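Local coordinates for chain length determinant protein (Shigella flexneri, PDB 4ZM5) that probably regulates how long the O-antigen polysaccharide chains of lipopolysaccharide grow, as a membrane-associated polysaccharide chain-length determinant, at residues Q151-Y156 / V173-L178. The protein carries 1 engineered substitution. Residues are numbered along the deposited sequence; the frame is centred on the assembly and turned at random.
Sequences QEALQY and VTQDTL
The ring of Tyr156 meets Gln175 at its edge, with the Gln175 carbonyl O 4.0 Å from CE2 of Tyr156 and close to the ring plane. One face of the ring lies over its own helix, where Glu152 O sits 3.3 Å above the plane over the ring centre and Ala153 N lies toward the rim. The Gln175 side chain crosses the tyrosine at about a right angle, and the amide and ring planes are 66° apart. NE2 of Gln175 also comes to 4.0 Å of Tyr156 CE2. This is a helix-loop contact near the C-terminal end of helix 91-159, the long helix characteristic of Wzz-type regulators. The loop between that helix and helix 183-191 folds back against it.

Gln175 makes the largest single share of the contact. CG is anti to the backbone N (chi1 175°), and the chain then bends at chi2, which brings the amide to the helix. NE2 of Gln175 is 3.9 Å from CB of Glu152, and it donates a hydrogen bond to Gln149 O. The carboxylate of Glu152 turns away from the loop, and its OE1 is hydrogen-bonded to Thr195 of the second subunit. Asp176 forms salt bridges to Arg146 and Arg196 of that same subunit, so the loop also takes part in the subunit interface. Beside the amide, the backbones come closest at Ala153 and Leu178, and Ala153 CB touches Leu178 CB at 3.5 Å.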
loop_
_atom_site.group_PDB
_atom_site.type_symbol
_atom_site.label_atom_id
_atom_site.label_comp_id
_atom_site.label_asym_id
_atom_site.label_seq_id
_atom_site.Cartn_x
_atom_site.Cartn_y
_atom_site.Cartn_z
ATOM N N GLN B 151 -9.127 43.057 -0.336
ATOM C CA GLN B 151 -8.460 44.304 0.071
ATOM C C GLN B 151 -8.340 45.282 -1.101
ATOM O O GLN B 151 -8.529 46.488 -0.923
ATOM C CB GLN B 151 -7.067 44.029 0.678
ATOM C CG GLN B 151 -7.110 43.657 2.154
ATOM C CD GLN B 151 -5.791 43.185 2.730
ATOM O OE1 GLN B 151 -4.992 42.494 2.083
ATOM N NE2 GLN B 151 -5.577 43.486 4.002
ATOM N N GLU B 152 -8.041 44.756 -2.290
ATOM C CA GLU B 152 -7.916 45.559 -3.501
ATOM C C GLU B 152 -9.269 46.100 -3.939
ATOM O O GLU B 152 -9.366 47.284 -4.254
ATOM C CB GLU B 152 -7.258 44.760 -4.637
ATOM C CG GLU B 152 -5.768 44.578 -4.431
ATOM C CD GLU B 152 -4.972 45.821 -4.073
ATOM O OE1 GLU B 152 -4.923 46.762 -4.900
ATOM O OE2 GLU B 152 -4.377 45.839 -2.970
ATOM N N ALA B 153 -10.305 45.254 -3.894
ATOM C CA ALA B 153 -11.679 45.585 -4.255
ATOM C C ALA B 153 -12.265 46.649 -3.334
ATOM O O ALA B 153 -13.077 47.470 -3.766
ATOM C CB ALA B 153 -12.540 44.332 -4.221
ATOM N N LEU B 154 -11.839 46.657 -2.070
ATOM C CA LEU B 154 -12.292 47.644 -1.093
ATOM C C LEU B 154 -11.780 49.029 -1.484
ATOM O O LEU B 154 -12.494 50.012 -1.288
ATOM C CB LEU B 154 -11.836 47.247 0.324
ATOM C CG LEU B 154 -12.110 48.239 1.474
ATOM C CD1 LEU B 154 -13.593 48.473 1.669
ATOM C CD2 LEU B 154 -11.542 47.731 2.728
ATOM N N GLN B 155 -10.569 49.107 -2.084
ATOM C CA GLN B 155 -10.026 50.394 -2.557
ATOM C C GLN B 155 -10.894 50.921 -3.721
ATOM O O GLN B 155 -11.200 52.115 -3.748
ATOM C CB GLN B 155 -8.560 50.262 -2.997
ATOM C CG GLN B 155 -7.591 49.852 -1.889
ATOM C CD GLN B 155 -6.183 49.573 -2.410
ATOM O OE1 GLN B 155 -5.979 48.856 -3.396
ATOM N NE2 GLN B 155 -5.173 50.105 -1.733
ATOM N N TYR B 156 -11.347 50.006 -4.646
ATOM C CA TYR B 156 -12.202 50.366 -5.785
ATOM C C TYR B 156 -13.598 50.814 -5.310
ATOM O O TYR B 156 -14.162 51.776 -5.857
ATOM C CB TYR B 156 -12.357 49.215 -6.822
ATOM C CG TYR B 156 -11.138 48.379 -7.152
ATOM C CD1 TYR B 156 -9.861 48.940 -7.170
ATOM C CD2 TYR B 156 -11.272 47.053 -7.561
ATOM C CE1 TYR B 156 -8.741 48.177 -7.489
ATOM C CE2 TYR B 156 -10.159 46.283 -7.893
ATOM C CZ TYR B 156 -8.896 46.851 -7.858
ATOM O OH TYR B 156 -7.805 46.095 -8.195
ATOM N N VAL B 173 -18.021 36.067 -7.654
ATOM C CA VAL B 173 -17.363 37.340 -7.866
ATOM C C VAL B 173 -15.889 37.081 -8.194
ATOM O O VAL B 173 -15.283 36.097 -7.766
ATOM C CB VAL B 173 -17.558 38.355 -6.716
ATOM C CG1 VAL B 173 -18.907 39.053 -6.836
ATOM C CG2 VAL B 173 -17.409 37.692 -5.351
ATOM N N THR B 174 -15.363 37.929 -9.048
ATOM C CA THR B 174 -13.985 37.942 -9.526
ATOM C C THR B 174 -13.311 39.152 -8.941
ATOM O O THR B 174 -13.980 39.976 -8.309
ATOM C CB THR B 174 -13.956 38.012 -11.061
ATOM O OG1 THR B 174 -14.411 39.322 -11.490
ATOM C CG2 THR B 174 -14.724 36.859 -11.725
ATOM N N GLN B 175 -12.018 39.321 -9.226
ATOM C CA GLN B 175 -11.258 40.467 -8.790
ATOM C C GLN B 175 -11.922 41.775 -9.240
ATOM O O GLN B 175 -11.964 42.747 -8.468
ATOM C CB GLN B 175 -9.818 40.383 -9.310
ATOM C CG GLN B 175 -8.964 41.604 -9.011
ATOM C CD GLN B 175 -8.662 41.813 -7.549
ATOM O OE1 GLN B 175 -7.594 41.445 -7.083
ATOM N NE2 GLN B 175 -9.579 42.438 -6.801
ATOM N N ASP B 176 -12.482 41.771 -10.470
ATOM C CA ASP B 176 -13.124 42.937 -11.064
ATOM C C ASP B 176 -14.565 43.155 -10.589
ATOM O O ASP B 176 -15.035 44.281 -10.666
ATOM C CB ASP B 176 -13.093 42.816 -12.599
ATOM C CG ASP B 176 -11.701 42.597 -13.174
ATOM O OD1 ASP B 176 -10.784 43.352 -12.806
ATOM O OD2 ASP B 176 -11.527 41.654 -13.963
ATOM N N THR B 177 -15.272 42.116 -10.100
ATOM C CA THR B 177 -16.668 42.297 -9.710
ATOM C C THR B 177 -16.873 42.292 -8.185
ATOM O O THR B 177 -17.997 42.579 -7.756
ATOM C CB THR B 177 -17.597 41.276 -10.422
ATOM O OG1 THR B 177 -17.131 39.939 -10.225
ATOM C CG2 THR B 177 -17.712 41.545 -11.905
ATOM N N LEU B 178 -15.810 42.083 -7.374
ATOM C CA LEU B 178 -15.897 42.050 -5.917
ATOM C C LEU B 178 -16.335 43.371 -5.311
ATOM O O LEU B 178 -17.077 43.350 -4.329
ATOM C CB LEU B 178 -14.561 41.643 -5.283
ATOM C CG LEU B 178 -14.305 40.179 -4.975
ATOM C CD1 LEU B 178 -12.804 39.952 -4.792
ATOM C CD2 LEU B 178 -15.040 39.733 -3.712
#